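Local coordinates for protein polyketide cyclase / dehydrase and lipid transport (Nitrosospira multiformis, PDB 3P51) that is of unknown function but adopts a Bet v 1-like helix-grip fold, and so probably binds a small hydrophobic or lipid-like ligand, at residues E120-E123 with Y124-V128; R16-S19 with R20-N23; L98-I102 with D103-F107; H25-S28 with W29-S32; A134-A137 with A138-S142. All coordinates share one frame; numbering follows the deposited sequence.

The chain curls an antiparallel sheet round a long C-terminal helix, the helix-grip plan of Bet v 1-like proteins, and the five contacts sample its parts. Along the chain they run contact 2, contact 4, contact 3, contact 1, contact 5. Contacts 1 and 5 are two stretches of helix 120-139, with centres about 21 Å apart. Contacts 2, 4 and 5 touch one another: the short helix 14-21, the loop that follows it and the end of the long helix close together, tied by a salt bridge between the helices. Contact 3, a hairpin tip, packs against contact 2 and reaches a second subunit; its centre lies about 28 Å from that of contact 1.

Contact 1 of 5, residues E120-E123 with Y124-V128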
loop_
_atom_site.group_PDB
_atom_site.type_symbol
_atom_site.label_atom_id
_atom_site.label_comp_id
_atom_site.label_asym_id
_atom_site.label_seq_id
_atom_site.Cartn_x
_atom_site.Cartn_y
_atom_site.Cartn_z
ATOM N N GLU A 120 -22.516 16.549 -1.761
ATOM C CA GLU A 120 -22.454 17.982 -2.029
ATOM C C GLU A 120 -21.017 18.498 -2.078
ATOM O O GLU A 120 -20.700 19.416 -2.834
ATOM C CB GLU A 120 -23.259 18.747 -0.972
ATOM C CG GLU A 120 -23.290 20.255 -1.184
ATOM C CD GLU A 120 -24.022 20.995 -0.069
ATOM O OE1 GLU A 120 -24.016 22.247 -0.077
ATOM O OE2 GLU A 120 -24.597 20.323 0.818
ATOM N N ALA A 121 -20.138 17.905 -1.280
ATOM C CA ALA A 121 -18.760 18.380 -1.223
ATOM C C ALA A 121 -17.885 17.929 -2.387
ATOM O O ALA A 121 -16.735 18.359 -2.489
ATOM C CB ALA A 121 -18.115 17.979 0.096
ATOM N N VAL A 122 -18.400 17.050 -3.245
ATOM C CA VAL A 122 -17.561 16.456 -4.293
ATOM C C VAL A 122 -17.131 17.507 -5.308
ATOM O O VAL A 122 -15.946 17.678 -5.572
ATOM C CB VAL A 122 -18.256 15.274 -5.020
ATOM C CG1 VAL A 122 -17.577 14.979 -6.359
ATOM C CG2 VAL A 122 -18.267 14.029 -4.138
ATOM N N GLU A 123 -18.093 18.221 -5.872
ATOM C CA GLU A 123 -17.750 19.262 -6.830
ATOM C C GLU A 123 -16.822 20.284 -6.173
ATOM O O GLU A 123 -15.839 20.720 -6.774
ATOM C CB GLU A 123 -19.002 19.964 -7.368
ATOM C CG GLU A 123 -18.665 21.219 -8.177
ATOM C CD GLU A 123 -19.843 21.779 -8.960
ATOM O OE1 GLU A 123 -20.952 21.880 -8.388
ATOM O OE2 GLU A 123 -19.654 22.122 -10.151
ATOM N N TYR A 124 -17.137 20.659 -4.935
ATOM C CA TYR A 124 -16.376 21.695 -4.236
ATOM C C TYR A 124 -14.894 21.327 -4.053
ATOM O O TYR A 124 -14.004 22.149 -4.304
ATOM C CB TYR A 124 -17.044 22.059 -2.895
ATOM C CG TYR A 124 -16.274 23.083 -2.082
ATOM C CD1 TYR A 124 -16.538 24.444 -2.204
ATOM C CD2 TYR A 124 -15.277 22.688 -1.192
ATOM C CE1 TYR A 124 -15.829 25.382 -1.464
ATOM C CE2 TYR A 124 -14.568 23.616 -0.449
ATOM C CZ TYR A 124 -14.846 24.960 -0.590
ATOM O OH TYR A 124 -14.138 25.879 0.149
HETATM N N MSE A 125 -14.613 20.093 -3.643
HETATM C CA MSE A 125 -13.218 19.688 -3.453
HETATM C C MSE A 125 -12.481 19.463 -4.774
HETATM O O MSE A 125 -11.284 19.758 -4.877
HETATM C CB MSE A 125 -13.103 18.469 -2.532
HETATM C CG MSE A 125 -13.515 18.765 -1.083
HETATM SE SE MSE A 125 -12.533 20.279 -0.256
HETATM C CE MSE A 125 -10.722 19.560 -0.381
ATOM N N ASN A 126 -13.185 18.960 -5.786
ATOM C CA ASN A 126 -12.601 18.907 -7.125
ATOM C C ASN A 126 -12.099 20.289 -7.533
ATOM O O ASN A 126 -11.015 20.431 -8.086
ATOM C CB ASN A 126 -13.603 18.386 -8.164
ATOM C CG ASN A 126 -13.647 16.873 -8.223
ATOM O OD1 ASN A 126 -12.660 16.205 -7.917
ATOM N ND2 ASN A 126 -14.788 16.325 -8.621
ATOM N N THR A 127 -12.902 21.310 -7.251
ATOM C CA THR A 127 -12.543 22.674 -7.603
ATOM C C THR A 127 -11.327 23.149 -6.824
ATOM O O THR A 127 -10.406 23.730 -7.395
ATOM C CB THR A 127 -13.722 23.632 -7.382
ATOM O OG1 THR A 127 -14.706 23.402 -8.396
ATOM C CG2 THR A 127 -13.257 25.083 -7.446
ATOM N N VAL A 128 -11.329 22.905 -5.518
ATOM C CA VAL A 128 -10.185 23.238 -4.676
ATOM C C VAL A 128 -8.904 22.537 -5.138
ATOM O O VAL A 128 -7.896 23.188 -5.428
ATOM C CB VAL A 128 -10.473 22.916 -3.193
ATOM C CG1 VAL A 128 -9.171 22.833 -2.387
ATOM C CG2 VAL A 128 -11.429 23.963 -2.599
#
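Val122 carries CG1 opposite its backbone N (chi1 162°), while Asn126 one turn on has CG opposite its own carbonyl carbon (chi1 -84°), and the two side chains consequently run side by side in the same direction. The methyl CG1 of Val122 lies 3.8 Å from ND2 of Asn126, an apolar group resting alongside the amide. Oxygen OD1 of that amide accepts a hydrogen bond from Asn6 on strand 3-10, which fixes the sense in which the group is turned. In the backbone of the same two residues, Asn126 N gives a nearly straight bond to Val122 O at 3.1 Å. This is the opening of helix 120-139, the long helix that the sheet of a Bet v 1-like fold grips; Ala121 and Val122 both lean on Trp114 of strand 105-116. In the selenomethionine Met125, N donates its hydrogen to Ala121 O at 3.0 Å, and CG comes within 3.5 Å of the same Ala121 O before the chain bends away into buried surroundings. On the exposed flank Glu123 O serves two donors of one residue: Thr127 N at 3.0 Å and, weakly, Thr127 OG1 at 3.3 Å. The ring of Tyr124 turns away and packs against Pro80 and Pro82.

Contact 2 of 5, residues R16-S19 with R20-N23; sequences RVWS and RIRN
From Arg16 to Arg20 the backbone is still helical, Arg20 N reaching Arg16 O at 3.2 Å, but by Arg22 it is letting go, for Arg22 N makes just a weak bond to Trp18 O at 2.9 Å. The same turn lays Arg22 across the indole of Trp18. CB of Arg22 sits over one face, 3.6 Å from the centroid of the five-membered ring, a CH-pi contact close to the ring normal. CG of Arg22 stands between its backbone N and carbonyl carbon (chi1 76°), and the chain runs on extended, with CD 3.8 Å from NE1 of Trp18. That indole N-H is taken by Glu67. A water then joins Arg22 back to the helix, donating to Ser19 O at 2.7 Å and accepting from Arg22 NE at 2.8 Å. Ile21 comes at the indole from another direction, CD1 lying 3.9 Å from Trp18 CE3. Arg20 heads off to form a salt bridge through NE with Glu139. The short helix 14-21 thus lies with Val17, Trp18 and Ile21 against Leu97 of strand 88-100, while Arg20 ties it to the end of helix 120-139.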
loop_
_atom_site.group_PDB
_atom_site.type_symbol
_atom_site.label_atom_id
_atom_site.label_comp_id
_atom_site.label_asym_id
_atom_site.label_seq_id
_atom_site.Cartn_x
_atom_site.Cartn_y
_atom_site.Cartn_z
ATOM N N ARG A 16 12.959 18.532 -7.241
ATOM C CA ARG A 16 12.634 19.952 -7.184
ATOM C C ARG A 16 11.192 20.183 -6.743
ATOM O O ARG A 16 10.904 21.064 -5.914
ATOM C CB ARG A 16 12.874 20.585 -8.553
ATOM C CG ARG A 16 12.823 22.094 -8.571
ATOM C CD ARG A 16 13.852 22.627 -9.549
ATOM N NE ARG A 16 13.690 24.057 -9.785
ATOM C CZ ARG A 16 13.019 24.569 -10.812
ATOM N NH1 ARG A 16 12.444 23.768 -11.701
ATOM N NH2 ARG A 16 12.924 25.885 -10.952
ATOM N N VAL A 17 10.273 19.407 -7.304
ATOM C CA VAL A 17 8.875 19.546 -6.914
ATOM C C VAL A 17 8.714 19.211 -5.438
ATOM O O VAL A 17 8.055 19.936 -4.702
ATOM C CB VAL A 17 7.939 18.660 -7.746
ATOM C CG1 VAL A 17 6.510 18.913 -7.328
ATOM C CG2 VAL A 17 8.105 18.956 -9.240
ATOM N N TRP A 18 9.323 18.112 -5.001
ATOM C CA TRP A 18 9.234 17.729 -3.592
ATOM C C TRP A 18 9.803 18.834 -2.704
ATOM O O TRP A 18 9.197 19.214 -1.707
ATOM C CB TRP A 18 9.958 16.395 -3.340
ATOM C CG TRP A 18 9.827 15.874 -1.913
ATOM C CD1 TRP A 18 10.852 15.596 -1.045
ATOM C CD2 TRP A 18 8.613 15.588 -1.198
ATOM N NE1 TRP A 18 10.349 15.150 0.156
ATOM C CE2 TRP A 18 8.983 15.127 0.088
ATOM C CE3 TRP A 18 7.254 15.660 -1.523
ATOM C CZ2 TRP A 18 8.038 14.747 1.057
ATOM C CZ3 TRP A 18 6.303 15.287 -0.550
ATOM C CH2 TRP A 18 6.708 14.839 0.719
ATOM N N SER A 19 10.971 19.357 -3.068
ATOM C CA SER A 19 11.601 20.387 -2.254
ATOM C C SER A 19 10.649 21.555 -2.017
ATOM O O SER A 19 10.672 22.202 -0.966
ATOM C CB SER A 19 12.902 20.872 -2.902
ATOM O OG SER A 19 13.351 22.046 -2.254
ATOM N N ARG A 20 9.802 21.815 -3.003
ATOM C CA ARG A 20 8.876 22.935 -2.943
ATOM C C ARG A 20 7.639 22.667 -2.059
ATOM O O ARG A 20 7.182 23.564 -1.353
ATOM C CB ARG A 20 8.438 23.310 -4.364
ATOM C CG ARG A 20 7.520 24.536 -4.450
ATOM C CD ARG A 20 8.283 25.823 -4.157
ATOM N NE ARG A 20 7.517 27.013 -4.540
ATOM C CZ ARG A 20 7.004 27.897 -3.689
ATOM N NH1 ARG A 20 7.175 27.741 -2.382
ATOM N NH2 ARG A 20 6.329 28.950 -4.149
ATOM N N ILE A 21 7.103 21.444 -2.092
ATOM C CA ILE A 21 5.829 21.156 -1.416
ATOM C C ILE A 21 5.958 20.367 -0.115
ATOM O O ILE A 21 4.968 20.121 0.553
ATOM C CB ILE A 21 4.885 20.354 -2.325
ATOM C CG1 ILE A 21 5.469 18.967 -2.612
ATOM C CG2 ILE A 21 4.621 21.110 -3.622
ATOM C CD1 ILE A 21 4.430 17.925 -2.948
ATOM N N ARG A 22 7.176 19.982 0.249
ATOM C CA ARG A 22 7.379 18.972 1.291
ATOM C C ARG A 22 7.098 19.455 2.717
ATOM O O ARG A 22 7.070 18.658 3.649
ATOM C CB ARG A 22 8.798 18.382 1.206
ATOM C CG ARG A 22 9.909 19.275 1.735
ATOM C CD ARG A 22 11.286 18.608 1.547
ATOM N NE ARG A 22 12.379 19.511 1.894
ATOM C CZ ARG A 22 13.117 19.421 2.999
ATOM N NH1 ARG A 22 12.894 18.451 3.883
ATOM N NH2 ARG A 22 14.093 20.296 3.211
ATOM N N ASN A 23 6.890 20.755 2.883
ATOM C CA ASN A 23 6.721 21.329 4.214
ATOM C C ASN A 23 5.252 21.615 4.527
ATOM O O ASN A 23 4.641 22.481 3.919
ATOM C CB ASN A 23 7.570 22.597 4.358
ATOM C CG ASN A 23 7.625 23.104 5.787
ATOM O OD1 ASN A 23 6.610 23.161 6.473
ATOM N ND2 ASN A 23 8.820 23.453 6.249
HETATM O O HOH W 1 12.698 22.086 0.834
#

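Contact 3 of 5, residues L98-I102 with D103-F107; sequences LPVTI and DDTTF
Val100 and Thr105 face each other closely, OG1 of Thr105 standing 3.1 Å from CB of Val100. That hydroxyl sits between its backbone N and carbonyl carbon (chi1 57°), where it can also donate to Asp103 OD1 at 2.8 Å, on the syn side of the carboxylate but tilted out of its plane. A valine in place of Thr105 would probably leave Asp103 OD1 without this donor and the carboxylate freer to turn. Backbone bonds frame the pair: Val100 N meets Thr105 O at 2.9 Å, the donor coming from well above the carbonyl plane, and Thr105 N returns to Val100 O at 3.1 Å. At the next hydrogen-bonded pair, two residues along each strand, Phe107 N bonds to Leu98 O at 2.8 Å. Here Leu98 and Phe107 lie side by side on the face that also carries Val100 and Thr105, with CG2 of Val100 4.0 Å from CB of Phe107. Beyond them the Phe107 ring stacks on Phe107 of the second subunit, so the Leu98-Phe107 end of this face takes part in the subunit contact. The tip is looser at Asp103 and Asp104, both exposed, where Asp104 N makes a weak bond to Thr101 O at 3.4 Å. Thr101 and Ile102 are held by the second subunit, Thr101 OG1 on its Ser7 N and Ile102 through backbone bonds. Asp104, with its positive phi of 62°, and Thr105 both face Val100, the G1 beta bulge often found where a tight loop closes a hairpin, here the one joining strands 88-100 and 105-116.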
loop_
_atom_site.group_PDB
_atom_site.type_symbol
_atom_site.label_atom_id
_atom_site.label_comp_id
_atom_site.label_asym_id
_atom_site.label_seq_id
_atom_site.Cartn_x
_atom_site.Cartn_y
_atom_site.Cartn_z
ATOM N N LEU A 98 5.267 11.190 -7.877
ATOM C CA LEU A 98 6.042 10.117 -8.496
ATOM C C LEU A 98 6.866 10.698 -9.628
ATOM O O LEU A 98 6.435 11.657 -10.282
ATOM C CB LEU A 98 5.129 9.023 -9.043
ATOM C CG LEU A 98 4.397 8.191 -7.986
ATOM C CD1 LEU A 98 3.223 7.419 -8.592
ATOM C CD2 LEU A 98 5.374 7.254 -7.282
ATOM N N PRO A 99 8.058 10.133 -9.865
ATOM C CA PRO A 99 8.837 10.611 -11.006
ATOM C C PRO A 99 8.310 10.031 -12.304
ATOM O O PRO A 99 7.850 8.890 -12.332
ATOM C CB PRO A 99 10.247 10.074 -10.727
ATOM C CG PRO A 99 10.048 8.861 -9.898
ATOM C CD PRO A 99 8.759 9.081 -9.103
ATOM N N VAL A 100 8.363 10.838 -13.356
ATOM C CA VAL A 100 8.135 10.393 -14.714
ATOM C C VAL A 100 9.539 10.287 -15.303
ATOM O O VAL A 100 10.109 11.276 -15.763
ATOM C CB VAL A 100 7.301 11.433 -15.507
ATOM C CG1 VAL A 100 7.110 10.975 -16.934
ATOM C CG2 VAL A 100 5.927 11.686 -14.834
ATOM N N THR A 101 10.116 9.092 -15.266
ATOM C CA THR A 101 11.547 8.952 -15.488
ATOM C C THR A 101 12.025 9.229 -16.909
ATOM O O THR A 101 13.157 9.674 -17.101
ATOM C CB THR A 101 12.055 7.563 -15.055
ATOM O OG1 THR A 101 11.482 6.556 -15.900
ATOM C CG2 THR A 101 11.692 7.288 -13.590
ATOM N N ILE A 102 11.195 8.953 -17.909
ATOM C CA ILE A 102 11.684 9.045 -19.284
ATOM C C ILE A 102 12.149 10.466 -19.629
ATOM O O ILE A 102 13.131 10.648 -20.339
ATOM C CB ILE A 102 10.646 8.554 -20.306
ATOM C CG1 ILE A 102 11.249 8.546 -21.714
ATOM C CG2 ILE A 102 9.413 9.424 -20.268
ATOM C CD1 ILE A 102 12.503 7.693 -21.834
ATOM N N ASP A 103 11.462 11.471 -19.102
ATOM C CA ASP A 103 11.854 12.857 -19.354
ATOM C C ASP A 103 12.091 13.647 -18.071
ATOM O O ASP A 103 12.181 14.875 -18.094
ATOM C CB ASP A 103 10.818 13.569 -20.214
ATOM C CG ASP A 103 9.452 13.571 -19.580
ATOM O OD1 ASP A 103 9.335 13.082 -18.441
ATOM O OD2 ASP A 103 8.497 14.070 -20.212
ATOM N N ASP A 104 12.196 12.945 -16.952
ATOM C CA ASP A 104 12.588 13.587 -15.707
ATOM C C ASP A 104 11.578 14.644 -15.294
ATOM O O ASP A 104 11.947 15.742 -14.882
ATOM C CB ASP A 104 13.982 14.211 -15.865
ATOM C CG ASP A 104 14.637 14.533 -14.533
ATOM O OD1 ASP A 104 15.688 15.215 -14.531
ATOM O OD2 ASP A 104 14.095 14.114 -13.487
ATOM N N THR A 105 10.295 14.316 -15.411
ATOM C CA THR A 105 9.252 15.203 -14.927
ATOM C C THR A 105 8.592 14.592 -13.691
ATOM O O THR A 105 9.091 13.606 -13.129
ATOM C CB THR A 105 8.231 15.533 -16.037
ATOM O OG1 THR A 105 7.673 14.324 -16.558
ATOM C CG2 THR A 105 8.923 16.268 -17.177
ATOM N N THR A 106 7.479 15.177 -13.266
ATOM C CA THR A 106 6.824 14.770 -12.024
ATOM C C THR A 106 5.325 14.571 -12.201
ATOM O O THR A 106 4.639 15.433 -12.736
ATOM C CB THR A 106 7.042 15.807 -10.908
ATOM O OG1 THR A 106 8.441 15.949 -10.658
ATOM C CG2 THR A 106 6.360 15.373 -9.633
ATOM N N PHE A 107 4.840 13.417 -11.758
ATOM C CA PHE A 107 3.415 13.133 -11.653
ATOM C C PHE A 107 2.987 13.523 -10.246
ATOM O O PHE A 107 3.643 13.160 -9.275
ATOM C CB PHE A 107 3.177 11.634 -11.884
ATOM C CG PHE A 107 1.757 11.189 -11.665
ATOM C CD1 PHE A 107 0.794 11.401 -12.637
ATOM C CD2 PHE A 107 1.391 10.538 -10.491
ATOM C CE1 PHE A 107 -0.520 10.985 -12.442
ATOM C CE2 PHE A 107 0.082 10.118 -10.284
ATOM C CZ PHE A 107 -0.879 10.337 -11.266
#

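Contact 4 of 5, residues H25-S28 with W29-S32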
loop_
_atom_site.group_PDB
_atom_site.type_symbol
_atom_site.label_atom_id
_atom_site.label_comp_id
_atom_site.label_asym_id
_atom_site.label_seq_id
_atom_site.Cartn_x
_atom_site.Cartn_y
_atom_site.Cartn_z
ATOM N N HIS A 25 3.879 23.187 6.721
ATOM C CA HIS A 25 3.595 24.566 7.126
ATOM C C HIS A 25 3.961 25.626 6.082
ATOM O O HIS A 25 3.788 26.819 6.337
ATOM C CB HIS A 25 4.278 24.907 8.450
ATOM C CG HIS A 25 3.706 24.190 9.633
ATOM N ND1 HIS A 25 4.494 23.649 10.627
ATOM C CD2 HIS A 25 2.426 23.936 9.989
ATOM C CE1 HIS A 25 3.725 23.086 11.540
ATOM N NE2 HIS A 25 2.463 23.246 11.176
ATOM N N ASP A 26 4.472 25.203 4.924
ATOM C CA ASP A 26 4.717 26.130 3.816
ATOM C C ASP A 26 3.800 25.828 2.631
ATOM O O ASP A 26 4.053 24.896 1.858
ATOM C CB ASP A 26 6.186 26.088 3.373
ATOM C CG ASP A 26 6.480 27.055 2.227
ATOM O OD1 ASP A 26 5.601 27.870 1.882
ATOM O OD2 ASP A 26 7.593 27.013 1.673
ATOM N N PHE A 27 2.741 26.621 2.495
ATOM C CA PHE A 27 1.771 26.462 1.410
ATOM C C PHE A 27 1.895 27.614 0.401
ATOM O O PHE A 27 0.980 27.857 -0.379
ATOM C CB PHE A 27 0.347 26.408 1.980
ATOM C CG PHE A 27 -0.549 25.361 1.343
ATOM C CD1 PHE A 27 -0.382 24.977 0.024
ATOM C CD2 PHE A 27 -1.581 24.779 2.075
ATOM C CE1 PHE A 27 -1.218 24.022 -0.559
ATOM C CE2 PHE A 27 -2.431 23.823 1.495
ATOM C CZ PHE A 27 -2.240 23.446 0.175
ATOM N N SER A 28 3.041 28.300 0.403
ATOM C CA SER A 28 3.230 29.475 -0.452
ATOM C C SER A 28 3.164 29.131 -1.933
ATOM O O SER A 28 3.097 30.022 -2.779
ATOM C CB SER A 28 4.557 30.187 -0.144
ATOM O OG SER A 28 5.675 29.330 -0.362
ATOM N N TRP A 29 3.181 27.839 -2.243
ATOM C CA TRP A 29 3.183 27.385 -3.630
ATOM C C TRP A 29 1.808 27.350 -4.281
ATOM O O TRP A 29 1.700 27.070 -5.468
ATOM C CB TRP A 29 3.844 26.012 -3.757
ATOM C CG TRP A 29 3.339 24.938 -2.819
ATOM C CD1 TRP A 29 3.807 24.655 -1.562
ATOM C CD2 TRP A 29 2.315 23.970 -3.090
ATOM N NE1 TRP A 29 3.123 23.583 -1.032
ATOM C CE2 TRP A 29 2.205 23.146 -1.953
ATOM C CE3 TRP A 29 1.479 23.726 -4.184
ATOM C CZ2 TRP A 29 1.293 22.097 -1.879
ATOM C CZ3 TRP A 29 0.573 22.683 -4.107
ATOM C CH2 TRP A 29 0.491 21.881 -2.966
ATOM N N ALA A 30 0.760 27.620 -3.507
ATOM C CA ALA A 30 -0.591 27.690 -4.063
ATOM C C ALA A 30 -1.262 29.012 -3.681
ATOM O O ALA A 30 -2.233 29.028 -2.913
ATOM C CB ALA A 30 -1.426 26.506 -3.583
ATOM N N PRO A 31 -0.752 30.130 -4.227
ATOM C CA PRO A 31 -1.218 31.466 -3.821
ATOM C C PRO A 31 -2.623 31.819 -4.306
ATOM O O PRO A 31 -3.228 32.739 -3.747
ATOM C CB PRO A 31 -0.189 32.404 -4.456
ATOM C CG PRO A 31 0.359 31.642 -5.632
ATOM C CD PRO A 31 0.318 30.185 -5.241
ATOM N N SER A 32 -3.141 31.111 -5.305
ATOM C CA SER A 32 -4.467 31.433 -5.831
ATOM C C SER A 32 -5.537 31.220 -4.775
ATOM O O SER A 32 -6.317 32.119 -4.478
ATOM C CB SER A 32 -4.800 30.602 -7.071
ATOM O OG SER A 32 -3.943 30.921 -8.155
#
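Phe27 and Trp29 are drawn together by a type I beta turn from Phe27 to Ala30, closed by Ala30 N bonding to Phe27 O at 3.1 Å. Their rings meet obliquely, the phenyl plane at 40° to that of the indole's six-membered ring. The leading corner of the phenyl makes the touch: Phe27 CE1 hangs over one face of the indole, off toward its rim, and approaches Trp29 CZ2 to 3.4 Å. Trp29 holds CG between its backbone N and carbonyl carbon (chi1 51°), which folds the indole back over the preceding residues. Asp26 O then lies near the indole plane, at its edge, 3.3 Å from Trp29 NE1. CB of Ala30 fills in beside the phenyl, 3.9 Å from Phe27 CE1. Further out, Trp29 packs on Ile21 of helix 14-21 and on Leu136 of helix 120-139, and Phe27 on Leu54 of strand 51-54. With an alanine in place of Trp29, the loop would probably lose its packing on Ile21 and Leu136, and the Phe27 ring would be left without the indole face under CE1. An Asx turn overlaps the start of the beta turn. In it Asp26 OD1 accepts from two groups of one residue: Ser28 N approaches at 3.0 Å on the anti side, tilted out of the carboxylate plane, while Ser28 OG donates to the syn lone pair of Asp26 OD1 at 2.7 Å.

Contact 5 of 5, residues A134-A137 with A138-S142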
loop_
_atom_site.group_PDB
_atom_site.type_symbol
_atom_site.label_atom_id
_atom_site.label_comp_id
_atom_site.label_asym_id
_atom_site.label_seq_id
_atom_site.Cartn_x
_atom_site.Cartn_y
_atom_site.Cartn_z
ATOM N N ALA A 134 -3.123 23.358 -10.178
ATOM C CA ALA A 134 -2.881 24.308 -11.266
ATOM C C ALA A 134 -1.810 25.339 -10.907
ATOM O O ALA A 134 -0.997 25.716 -11.753
ATOM C CB ALA A 134 -4.180 24.999 -11.669
ATOM N N ASP A 135 -1.809 25.799 -9.655
ATOM C CA ASP A 135 -0.726 26.656 -9.166
ATOM C C ASP A 135 0.623 25.939 -9.244
ATOM O O ASP A 135 1.633 26.506 -9.667
ATOM C CB ASP A 135 -0.987 27.085 -7.718
ATOM C CG ASP A 135 -1.964 28.246 -7.615
ATOM O OD1 ASP A 135 -2.272 28.858 -8.659
ATOM O OD2 ASP A 135 -2.422 28.551 -6.488
ATOM N N LEU A 136 0.637 24.681 -8.825
ATOM C CA LEU A 136 1.878 23.913 -8.785
ATOM C C LEU A 136 2.448 23.766 -10.191
ATOM O O LEU A 136 3.643 23.951 -10.413
ATOM C CB LEU A 136 1.648 22.551 -8.121
ATOM C CG LEU A 136 2.902 21.755 -7.756
ATOM C CD1 LEU A 136 3.884 22.640 -7.006
ATOM C CD2 LEU A 136 2.516 20.549 -6.918
ATOM N N ALA A 137 1.578 23.456 -11.145
ATOM C CA ALA A 137 1.979 23.337 -12.541
ATOM C C ALA A 137 2.444 24.673 -13.107
ATOM O O ALA A 137 3.453 24.740 -13.805
ATOM C CB ALA A 137 0.833 22.789 -13.372
ATOM N N ALA A 138 1.710 25.740 -12.812
ATOM C CA ALA A 138 2.056 27.044 -13.358
ATOM C C ALA A 138 3.443 27.470 -12.896
ATOM O O ALA A 138 4.157 28.168 -13.613
ATOM C CB ALA A 138 1.015 28.089 -12.977
ATOM N N GLU A 139 3.827 27.041 -11.700
ATOM C CA GLU A 139 5.143 27.386 -11.177
ATOM C C GLU A 139 6.269 26.627 -11.892
ATOM O O GLU A 139 7.377 27.136 -12.043
ATOM C CB GLU A 139 5.205 27.156 -9.665
ATOM C CG GLU A 139 6.616 27.224 -9.117
ATOM C CD GLU A 139 6.679 27.695 -7.676
ATOM O OE1 GLU A 139 5.683 28.269 -7.174
ATOM O OE2 GLU A 139 7.746 27.497 -7.055
ATOM N N PHE A 140 5.975 25.412 -12.340
ATOM C CA PHE A 140 6.971 24.591 -13.017
ATOM C C PHE A 140 6.572 24.319 -14.465
ATOM O O PHE A 140 6.094 23.226 -14.792
ATOM C CB PHE A 140 7.154 23.256 -12.288
ATOM C CG PHE A 140 7.710 23.387 -10.903
ATOM C CD1 PHE A 140 9.013 23.803 -10.701
ATOM C CD2 PHE A 140 6.936 23.082 -9.801
ATOM C CE1 PHE A 140 9.528 23.917 -9.426
ATOM C CE2 PHE A 140 7.450 23.192 -8.523
ATOM C CZ PHE A 140 8.746 23.611 -8.338
ATOM N N THR A 141 6.773 25.307 -15.330
ATOM C CA THR A 141 6.363 25.175 -16.722
ATOM C C THR A 141 7.451 24.530 -17.582
ATOM O O THR A 141 8.624 24.499 -17.202
ATOM C CB THR A 141 5.962 26.535 -17.313
ATOM O OG1 THR A 141 5.006 27.161 -16.451
ATOM C CG2 THR A 141 5.344 26.360 -18.693
ATOM N N SER A 142 7.049 24.007 -18.737
ATOM C CA SER A 142 7.984 23.414 -19.686
ATOM C C SER A 142 9.026 24.430 -20.148
ATOM O O SER A 142 10.025 24.072 -20.773
ATOM C CB SER A 142 7.227 22.844 -20.891
ATOM O OG SER A 142 8.117 22.239 -21.815
#
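Ala138 N bonds to Ala134 O at 2.9 Å, the shortest hydrogen bond between residues 134-137 and 138-142, and Glu139 N follows to Asp135 O at 3.0 Å. These bonds belong to the last regular turn of helix 120-139, the long C-terminal helix that the sheet wraps in a Bet v 1-like fold. Beyond them the pattern frays. Leu136 O is shared by Glu139 N and Phe140 N, both weakly, and Phe140 N also makes a weak bond to Ala137 O at 3.0 Å. Phe140 is the first residue to leave helical backbone angles, and its buried ring turns back along the helix it has just left. CG of Phe140 lies opposite the carbonyl carbon and beside the backbone N (chi1 -64°), which brings the ring down to Leu136. The methyl CD1 of Leu136 meets the ring at its edge, in the ring plane, 3.9 Å from Phe140 CE2. Nearer the backbone, Leu136 O comes within 3.5 Å of Phe140 CD2. One face of the ring is covered by the aliphatic stem of Glu139, whose CG stands 4.1 Å above the ring plane, over the centre. Arg16 and Arg20 of helix 14-21 and Val10 of strand 3-10 also pack on Phe140, so the ring is wedged between the two helices and an outer strand of the chain's sheet. Near the start of the stretch Asp135 OD1 accepts from Ser32 OG, binding the loop after helix 14-21 to this helix. Past the ring, Thr141 OG1 reaches back to give a weak bond to Ala138 O at 3.1 Å.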